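Local atomic coordinates of Cog5 (Kluyveromyces lactis, PDB entry 4U6U), a protein that pairs with Cog7 in the conserved oligomeric Golgi complex, a multisubunit tethering complex that probably helps capture vesicles at the Golgi before fusion. Residues B[111-115]-B[146-150]; B[157-161]-B[185-189]; B[68-72]-B[102-106]; B[32-37]-B[82-88]. The protein carries 7 engineered substitutions. All coordinates share one frame; numbering follows the deposited sequence.

Contact 1: residues B[111-115]-B[146-150]; sequences STNLT and LFDTI
Thr149 lays its CG2 methyl against that of Thr115, the two CG2 atoms 3.5 Å apart and the side chains meeting at about a right angle. Both branches of Thr149 face segment 111-115: with CG2 anti to its own backbone N, the methyl turns to Thr115 and Leu114, while OG1 comes up beside CB of Ser111. No hydrogen bond joins the two segments; each of these hydroxyls bonds on its own helix. Thr149 OG1 bonds back to the carbonyl of Asp145, Ser111 OG to that of Leu107, and Thr115 OG1 to Ser111 O at 2.7 Å. Ser111 O thus takes two donors, since Thr115 N reaches it as well. Helices 92-118 and 143-167 run side by side here in roughly the same direction, the short segments crossing at -37° with their axes 10.0 Å apart, as part of an all-helical rod whose intervening helix 128-141 also packs on Leu114 and Leu146. Beside the threonine pair, CD2 of Leu114 sits among three apolar groups: Thr149 CG2, CD1 of Leu146 at 4.0 Å and CD1 of Ile150 at 4.1 Å. A glycine replacing Thr115 would probably open a gap beside the Thr149 methyl and deprive Ser111 O of its second donor. Across the pair of segments, Ser111 and Thr149 bring their backbones nearest, with 5.9 Å between the two CA atoms.

Contact 2: residues B[157-161]-B[185-189]; sequences KIQTT and NRNSI
Lys157 and Asn185 both carry CG anti to the carbonyl carbon (chi1 -70° and -82°), which sends each side chain across to the opposite helix. The lysine chain, kinked at its outer torsions, reaches across and puts its methylenes against the partner: CD packs on CG1 of Ile189 at 3.8 Å, and CE rests against CB of Ser188 at 3.6 Å. The ammonium end travels on to Cys118 O and to Asn121 OD1, both of which accept hydrogen bonds from NZ, so this buried amine is held just past the end of helix 92-118. Asn185 is the other main side chain here. Its ND2 comes 3.0 Å from Thr161 OG1, but at an angle too poor for a hydrogen bond, and lies 3.5 Å from Lys157 O; its OD1 accepts from ND2 of Asn121. Asn121 is thus a partner of both Asn185 OD1 and Lys157 NZ and links the two side chains. Ile189 also leans on Leu220 and Phe224 of helix 220-241. With the short segments at 166° and their axes 10.9 Å apart, this is the antiparallel packing of neighbouring helices 143-167 and 175-192, characteristic of a helical hairpin in an all-alpha rod.

Contact 3: residues B[68-72]-B[102-106]; sequences IAALH and NRQEL
His72 leaves helix 61-81 with CB directed at helix 92-118 and its ring reaching Asn102 and Arg103. From CG the ring divides: CD2 lies 3.8 Å from Asn102 OD1, while ND1 passes near CG of Arg103. Further out, CE1 rests on CB of Arg103 at 3.5 Å, so the arginine meets the ring through its aliphatic root, the rest of its chain running on straight. At the tip, NE2 donates a hydrogen bond to Asn102 OD1, 3.0 Å long and straight at 162°. The oxygen lies close to the ring plane, whereas the donor is tilted 26° from the plane of the asparagine carbonyl. Asn102 reaches this point because CG is anti to its backbone N. The same OD1 lies 3.3 Å from CG2 of Ile68, and that methyl packs on CD2 of Leu106 at 3.6 Å, with Ala69 CB more loosely on CD1. Leu106 is backed by Leu52 and Leu141. A single polar bond beside an apolar patch joins the two helices, whose short segments cross at -135°. Donation from NE2 helps set the rotation of the imidazole, and Arg103, its NE 4.7 Å from His72 ND1 and itself near Lys76, would probably disfavour a charged ring.

Contact 4: residues B[32-37]-B[82-88]; sequences TLLRSS and NPNLATL
The apolar contacts centre on Leu33, whose two methyls part company. CD1 meets CD1 of Leu88 tip to tip at 3.8 Å, while CD2 touches CB of Asn84 at 3.7 Å and, a little further off, CD2 of Leu85. Leu85 turns that same CD2 onto CB of Ser36, 3.6 Å away, and against Ser37. Among the polar contacts, Ser36 OG donates to Asn82 OD1; the modelled distance is unusually short, and its exact value is doubtful at this resolution. Thr32 CG2 comes 3.7 Å from Asn82 OD1, the two side chains crossing at about a right angle. Ser37 turns its hydroxyl inward: OG, beside the backbone N (chi1 -37°), bonds to Leu33 O at 2.7 Å from above the carbonyl plane; Ser37 N donates to the same oxygen. Putting an alanine at Ser37 would probably cost Leu33 O this second donor and thin the packing on the CD2 methyl of Leu85. Arg35 forms a salt bridge with Asp51 of the Cog7 chain, and Asn84 O accepts from Gln21 of that chain. Here the long helix 11-47 packs against a short 3-10 turn in the loop that follows helix 61-81, at the interface of the Cog5-Cog7 complex.

The four contacts are strung out along an elongated, all-helical chain. Contact 4 lies about 33 Å from the chain's centre, on the same side as contact 3, with 21 Å between their centres; contact 1 is about 5 Å from the middle, and contact 2 lies on the far side, its centre about 48 Å from that of contact 4. Contacts 3 and 1 share helix 92-118, and contacts 1 and 2 share helix 143-167; contact 4 joins contact 3 through the loop that follows helix 61-81. Along the sequence contacts 4 and 3 interleave, then 1 and 2 follow. Successive helices thus extend the rod from contact 4, and Cog7 touches the segments of that contact alone.

Contact 1: residues B[111-115]-B[146-150]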
# COMPACT_ATOMS: atom_id res chain seq x y z
N SER B 111 -2.29 6.92 6.14
CA SER B 111 -3.30 6.21 6.93
C SER B 111 -3.90 7.10 8.02
O SER B 111 -5.10 7.03 8.28
CB SER B 111 -2.70 4.95 7.57
OG SER B 111 -1.66 5.27 8.47
N THR B 112 -3.08 7.93 8.65
CA THR B 112 -3.61 8.82 9.68
C THR B 112 -4.42 9.94 9.04
O THR B 112 -5.37 10.42 9.62
CB THR B 112 -2.50 9.42 10.57
OG1 THR B 112 -1.74 10.37 9.83
CG2 THR B 112 -1.57 8.33 11.14
N ASN B 113 -4.05 10.36 7.84
CA ASN B 113 -4.84 11.39 7.16
C ASN B 113 -6.16 10.84 6.62
O ASN B 113 -7.16 11.55 6.54
CB ASN B 113 -4.03 12.05 6.04
CG ASN B 113 -3.83 13.54 6.26
OD1 ASN B 113 -4.66 14.36 5.85
ND2 ASN B 113 -2.73 13.89 6.92
N LEU B 114 -6.16 9.57 6.21
CA LEU B 114 -7.36 8.93 5.71
C LEU B 114 -8.31 8.57 6.87
O LEU B 114 -9.53 8.72 6.76
CB LEU B 114 -7.01 7.68 4.91
CG LEU B 114 -8.19 6.82 4.44
CD1 LEU B 114 -9.09 7.61 3.50
CD2 LEU B 114 -7.71 5.54 3.77
N THR B 115 -7.75 8.05 7.96
CA THR B 115 -8.57 7.68 9.10
C THR B 115 -9.30 8.93 9.62
O THR B 115 -10.52 8.93 9.78
CB THR B 115 -7.73 7.03 10.26
OG1 THR B 115 -6.52 7.77 10.50
CG2 THR B 115 -7.34 5.60 9.94
N LEU B 146 -3.82 -0.28 3.55
CA LEU B 146 -5.12 0.31 3.28
C LEU B 146 -6.20 -0.44 4.06
O LEU B 146 -7.14 0.16 4.59
CB LEU B 146 -5.46 0.29 1.80
CG LEU B 146 -6.90 0.70 1.51
CD1 LEU B 146 -7.05 2.21 1.69
CD2 LEU B 146 -7.33 0.29 0.12
N PHE B 147 -6.06 -1.76 4.13
CA PHE B 147 -7.04 -2.58 4.82
C PHE B 147 -6.94 -2.43 6.34
O PHE B 147 -7.95 -2.23 7.02
CB PHE B 147 -6.86 -4.04 4.42
CG PHE B 147 -7.01 -4.28 2.94
CD1 PHE B 147 -7.73 -3.40 2.15
CD2 PHE B 147 -6.41 -5.38 2.34
CE1 PHE B 147 -7.86 -3.61 0.79
CE2 PHE B 147 -6.54 -5.60 0.98
CZ PHE B 147 -7.26 -4.71 0.20
N ASP B 148 -5.71 -2.49 6.85
CA ASP B 148 -5.43 -2.29 8.27
C ASP B 148 -5.76 -0.88 8.69
O ASP B 148 -5.76 -0.56 9.87
CB ASP B 148 -3.97 -2.60 8.56
CG ASP B 148 -3.67 -4.09 8.46
OD1 ASP B 148 -4.57 -4.84 8.02
OD2 ASP B 148 -2.54 -4.50 8.80
N THR B 149 -6.00 -0.02 7.71
CA THR B 149 -6.48 1.32 7.97
C THR B 149 -8.00 1.30 7.94
O THR B 149 -8.65 1.84 8.83
CB THR B 149 -5.93 2.35 6.96
OG1 THR B 149 -4.56 2.61 7.25
CG2 THR B 149 -6.68 3.67 7.07
N ILE B 150 -8.57 0.66 6.92
CA ILE B 150 -10.03 0.55 6.85
C ILE B 150 -10.51 -0.28 8.04
O ILE B 150 -11.51 0.07 8.67
CB ILE B 150 -10.52 -0.07 5.51
CG1 ILE B 150 -11.00 1.04 4.56
CG2 ILE B 150 -11.71 -0.97 5.72
CD1 ILE B 150 -10.11 2.26 4.48

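Contact 2: residues B[157-161]-B[185-189]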
# COMPACT_ATOMS: atom_id res chain seq x y z
N LYS B 157 -15.79 3.35 14.22
CA LYS B 157 -17.18 3.77 14.10
C LYS B 157 -18.10 2.85 14.91
O LYS B 157 -18.97 3.33 15.63
CB LYS B 157 -17.62 3.82 12.64
CG LYS B 157 -16.98 4.95 11.83
CD LYS B 157 -17.37 4.89 10.34
CE LYS B 157 -17.90 6.22 9.80
NZ LYS B 157 -17.11 7.41 10.24
N ILE B 158 -17.88 1.53 14.82
CA ILE B 158 -18.67 0.59 15.62
C ILE B 158 -18.52 0.94 17.10
O ILE B 158 -19.51 0.98 17.83
CB ILE B 158 -18.31 -0.93 15.34
CG1 ILE B 158 -17.08 -1.40 16.10
CG2 ILE B 158 -18.14 -1.18 13.85
CD1 ILE B 158 -16.59 -2.78 15.67
N GLN B 159 -17.30 1.23 17.54
CA GLN B 159 -17.04 1.55 18.94
C GLN B 159 -17.79 2.81 19.39
O GLN B 159 -18.41 2.80 20.45
CB GLN B 159 -15.54 1.72 19.17
CG GLN B 159 -15.08 1.45 20.60
CD GLN B 159 -14.39 2.65 21.23
OE1 GLN B 159 -15.04 3.63 21.60
NE2 GLN B 159 -13.07 2.58 21.34
N THR B 160 -17.73 3.88 18.60
CA THR B 160 -18.38 5.14 18.98
C THR B 160 -19.91 5.03 19.03
O THR B 160 -20.55 5.54 19.95
CB THR B 160 -17.97 6.29 18.04
OG1 THR B 160 -16.92 7.05 18.64
CG2 THR B 160 -19.13 7.23 17.80
N THR B 161 -20.49 4.37 18.03
CA THR B 161 -21.95 4.22 17.98
C THR B 161 -22.47 3.23 19.03
O THR B 161 -23.45 3.52 19.73
CB THR B 161 -22.41 3.80 16.57
OG1 THR B 161 -22.59 4.98 15.77
CG2 THR B 161 -23.73 3.08 16.62
N ASN B 185 -23.70 7.21 11.34
CA ASN B 185 -22.50 6.45 11.01
C ASN B 185 -22.80 5.40 9.95
O ASN B 185 -22.01 5.20 9.02
CB ASN B 185 -21.92 5.78 12.27
CG ASN B 185 -21.04 6.73 13.10
OD1 ASN B 185 -20.96 7.93 12.84
ND2 ASN B 185 -20.39 6.17 14.11
N ARG B 186 -23.94 4.72 10.11
CA ARG B 186 -24.43 3.71 9.17
C ARG B 186 -24.41 4.24 7.75
O ARG B 186 -24.01 3.53 6.81
CB ARG B 186 -25.85 3.26 9.55
CG ARG B 186 -26.83 3.02 8.40
CD ARG B 186 -26.57 1.69 7.69
NE ARG B 186 -27.66 1.27 6.81
CZ ARG B 186 -28.03 1.90 5.69
NH1 ARG B 186 -27.39 2.99 5.27
NH2 ARG B 186 -29.03 1.42 4.97
N ASN B 187 -24.87 5.48 7.60
CA ASN B 187 -24.84 6.19 6.33
C ASN B 187 -23.42 6.50 5.86
O ASN B 187 -23.11 6.35 4.67
CB ASN B 187 -25.66 7.47 6.42
CG ASN B 187 -27.15 7.21 6.29
OD1 ASN B 187 -27.57 6.15 5.82
ND2 ASN B 187 -27.97 8.19 6.69
N SER B 188 -22.56 6.92 6.79
CA SER B 188 -21.17 7.23 6.47
C SER B 188 -20.47 6.00 5.93
O SER B 188 -19.59 6.09 5.09
CB SER B 188 -20.42 7.74 7.71
OG SER B 188 -20.37 9.16 7.74
N ILE B 189 -20.88 4.84 6.44
CA ILE B 189 -20.34 3.57 6.00
C ILE B 189 -20.93 3.17 4.65
O ILE B 189 -20.26 2.57 3.81
CB ILE B 189 -20.60 2.48 7.06
CG1 ILE B 189 -19.77 2.79 8.30
CG2 ILE B 189 -20.26 1.09 6.55
CD1 ILE B 189 -19.77 1.71 9.31

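Contact 3: residues B[68-72]-B[102-106]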
# COMPACT_ATOMS: atom_id res chain seq x y z
N ILE B 68 5.96 11.86 -3.47
CA ILE B 68 6.78 10.86 -2.79
C ILE B 68 6.25 9.44 -3.07
O ILE B 68 7.03 8.50 -3.24
CB ILE B 68 6.88 11.10 -1.27
CG1 ILE B 68 7.73 12.33 -1.00
CG2 ILE B 68 7.50 9.89 -0.57
CD1 ILE B 68 7.98 12.58 0.47
N ALA B 69 4.93 9.30 -3.10
CA ALA B 69 4.32 8.00 -3.37
C ALA B 69 4.69 7.51 -4.77
O ALA B 69 5.07 6.35 -4.94
CB ALA B 69 2.82 8.07 -3.23
N ALA B 70 4.57 8.40 -5.75
CA ALA B 70 4.90 8.10 -7.14
C ALA B 70 6.36 7.66 -7.28
O ALA B 70 6.68 6.76 -8.07
CB ALA B 70 4.62 9.30 -8.00
N LEU B 71 7.24 8.32 -6.54
CA LEU B 71 8.65 7.95 -6.49
C LEU B 71 8.78 6.51 -6.01
O LEU B 71 9.59 5.75 -6.51
CB LEU B 71 9.42 8.89 -5.56
CG LEU B 71 10.70 9.57 -6.08
CD1 LEU B 71 11.74 8.56 -6.54
CD2 LEU B 71 10.36 10.51 -7.20
N HIS B 72 7.99 6.12 -5.02
CA HIS B 72 8.04 4.75 -4.55
C HIS B 72 7.56 3.77 -5.60
O HIS B 72 8.01 2.63 -5.66
CB HIS B 72 7.23 4.58 -3.27
CG HIS B 72 8.01 4.93 -2.04
ND1 HIS B 72 8.85 4.04 -1.43
CD2 HIS B 72 8.10 6.09 -1.35
CE1 HIS B 72 9.42 4.62 -0.39
NE2 HIS B 72 8.98 5.87 -0.32
N ASN B 102 11.49 6.01 4.74
CA ASN B 102 10.72 7.00 3.97
C ASN B 102 9.34 6.48 3.61
O ASN B 102 8.36 7.23 3.60
CB ASN B 102 11.48 7.40 2.70
CG ASN B 102 10.79 8.53 1.93
OD1 ASN B 102 9.76 8.31 1.27
ND2 ASN B 102 11.37 9.73 1.99
N ARG B 103 9.29 5.19 3.31
CA ARG B 103 8.08 4.45 2.97
C ARG B 103 7.17 4.50 4.17
O ARG B 103 6.05 5.00 4.09
CB ARG B 103 8.45 3.02 2.61
CG ARG B 103 7.45 2.13 1.93
CD ARG B 103 8.22 0.83 1.64
NE ARG B 103 7.60 -0.02 0.64
CZ ARG B 103 6.66 -0.92 0.91
NH1 ARG B 103 6.22 -1.08 2.15
NH2 ARG B 103 6.16 -1.66 -0.07
N GLN B 104 7.67 4.01 5.29
CA GLN B 104 6.89 3.95 6.52
C GLN B 104 6.44 5.31 7.07
O GLN B 104 5.34 5.42 7.60
CB GLN B 104 7.69 3.23 7.58
CG GLN B 104 7.27 1.81 7.79
CD GLN B 104 8.05 1.16 8.90
OE1 GLN B 104 9.23 1.47 9.09
NE2 GLN B 104 7.39 0.32 9.69
N GLU B 105 7.25 6.34 6.93
CA GLU B 105 6.79 7.68 7.29
C GLU B 105 5.62 8.13 6.40
O GLU B 105 4.68 8.79 6.86
CB GLU B 105 7.95 8.68 7.24
CG GLU B 105 7.59 10.05 7.83
CD GLU B 105 8.14 11.20 7.03
OE1 GLU B 105 7.37 12.15 6.72
OE2 GLU B 105 9.34 11.18 6.71
N LEU B 106 5.70 7.78 5.11
CA LEU B 106 4.66 8.12 4.14
C LEU B 106 3.37 7.38 4.45
O LEU B 106 2.28 7.95 4.35
CB LEU B 106 5.13 7.79 2.72
CG LEU B 106 4.59 8.58 1.52
CD1 LEU B 106 3.16 8.23 1.20
CD2 LEU B 106 4.72 10.07 1.78

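Contact 4: residues B[32-37]-B[82-88]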
# COMPACT_ATOMS: atom_id res chain seq x y z
N THR B 32 24.74 -3.04 -17.96
CA THR B 32 23.32 -2.88 -17.71
C THR B 32 23.05 -2.82 -16.22
O THR B 32 22.34 -1.94 -15.74
CB THR B 32 22.50 -4.00 -18.30
OG1 THR B 32 22.71 -4.08 -19.71
CG2 THR B 32 21.03 -3.75 -18.02
N LEU B 33 23.61 -3.78 -15.50
CA LEU B 33 23.42 -3.87 -14.08
C LEU B 33 23.89 -2.58 -13.40
O LEU B 33 23.17 -1.96 -12.59
CB LEU B 33 24.17 -5.09 -13.54
CG LEU B 33 23.71 -5.78 -12.25
CD1 LEU B 33 24.44 -5.19 -11.06
CD2 LEU B 33 22.20 -5.67 -12.09
N LEU B 34 25.08 -2.14 -13.76
CA LEU B 34 25.65 -0.93 -13.19
C LEU B 34 24.76 0.29 -13.44
O LEU B 34 24.58 1.14 -12.57
CB LEU B 34 27.06 -0.72 -13.75
CG LEU B 34 27.99 0.18 -12.96
CD1 LEU B 34 27.86 -0.09 -11.47
CD2 LEU B 34 29.40 -0.09 -13.42
N ARG B 35 24.18 0.37 -14.63
CA ARG B 35 23.29 1.48 -14.92
C ARG B 35 21.97 1.36 -14.15
O ARG B 35 21.47 2.37 -13.68
CB ARG B 35 23.02 1.58 -16.42
CG ARG B 35 24.16 2.16 -17.21
CD ARG B 35 23.68 2.84 -18.48
NE ARG B 35 24.77 3.65 -19.01
CZ ARG B 35 25.72 3.16 -19.80
NH1 ARG B 35 25.72 1.87 -20.13
NH2 ARG B 35 26.69 3.95 -20.23
N SER B 36 21.41 0.14 -14.05
CA SER B 36 20.23 -0.07 -13.21
C SER B 36 20.50 0.50 -11.82
O SER B 36 19.68 1.25 -11.27
CB SER B 36 19.85 -1.56 -13.08
OG SER B 36 18.97 -2.02 -14.10
N SER B 37 21.67 0.18 -11.29
CA SER B 37 22.07 0.67 -9.97
C SER B 37 22.13 2.20 -9.95
O SER B 37 21.65 2.86 -9.02
CB SER B 37 23.43 0.11 -9.59
OG SER B 37 23.54 -1.21 -10.06
N ASN B 82 14.96 -4.94 -13.50
CA ASN B 82 16.11 -5.80 -13.27
C ASN B 82 16.03 -6.42 -11.90
O ASN B 82 16.46 -5.82 -10.94
CB ASN B 82 17.43 -5.04 -13.40
CG ASN B 82 17.99 -5.06 -14.81
OD1 ASN B 82 18.68 -4.13 -15.23
ND2 ASN B 82 17.77 -6.17 -15.52
N PRO B 83 15.48 -7.64 -11.83
CA PRO B 83 15.43 -8.45 -10.61
C PRO B 83 16.82 -8.68 -10.04
O PRO B 83 17.00 -8.85 -8.83
CB PRO B 83 14.81 -9.77 -11.08
CG PRO B 83 15.10 -9.82 -12.54
CD PRO B 83 15.00 -8.40 -13.00
N ASN B 84 17.81 -8.68 -10.92
CA ASN B 84 19.20 -8.78 -10.52
C ASN B 84 19.61 -7.69 -9.52
O ASN B 84 20.51 -7.89 -8.70
CB ASN B 84 20.07 -8.72 -11.77
CG ASN B 84 20.02 -10.02 -12.56
OD1 ASN B 84 19.97 -11.11 -11.98
ND2 ASN B 84 20.00 -9.91 -13.88
N LEU B 85 18.90 -6.56 -9.58
CA LEU B 85 19.15 -5.41 -8.70
C LEU B 85 19.00 -5.72 -7.21
O LEU B 85 19.69 -5.14 -6.38
CB LEU B 85 18.20 -4.25 -9.05
CG LEU B 85 18.70 -3.03 -9.80
CD1 LEU B 85 18.05 -1.79 -9.22
CD2 LEU B 85 20.19 -2.91 -9.74
N ALA B 86 18.06 -6.60 -6.88
CA ALA B 86 17.66 -6.82 -5.49
C ALA B 86 18.76 -7.47 -4.65
O ALA B 86 18.94 -7.13 -3.49
CB ALA B 86 16.41 -7.67 -5.45
N THR B 87 19.49 -8.40 -5.26
CA THR B 87 20.48 -9.19 -4.54
C THR B 87 21.85 -8.50 -4.44
O THR B 87 22.89 -9.15 -4.56
CB THR B 87 20.64 -10.58 -5.20
OG1 THR B 87 21.42 -10.50 -6.40
CG2 THR B 87 19.28 -11.19 -5.50
N LEU B 88 21.87 -7.18 -4.26
CA LEU B 88 23.13 -6.46 -4.09
C LEU B 88 23.20 -5.90 -2.68
O LEU B 88 22.42 -5.02 -2.34
CB LEU B 88 23.22 -5.34 -5.12
CG LEU B 88 23.30 -5.76 -6.59
CD1 LEU B 88 23.19 -4.55 -7.48
CD2 LEU B 88 24.61 -6.46 -6.88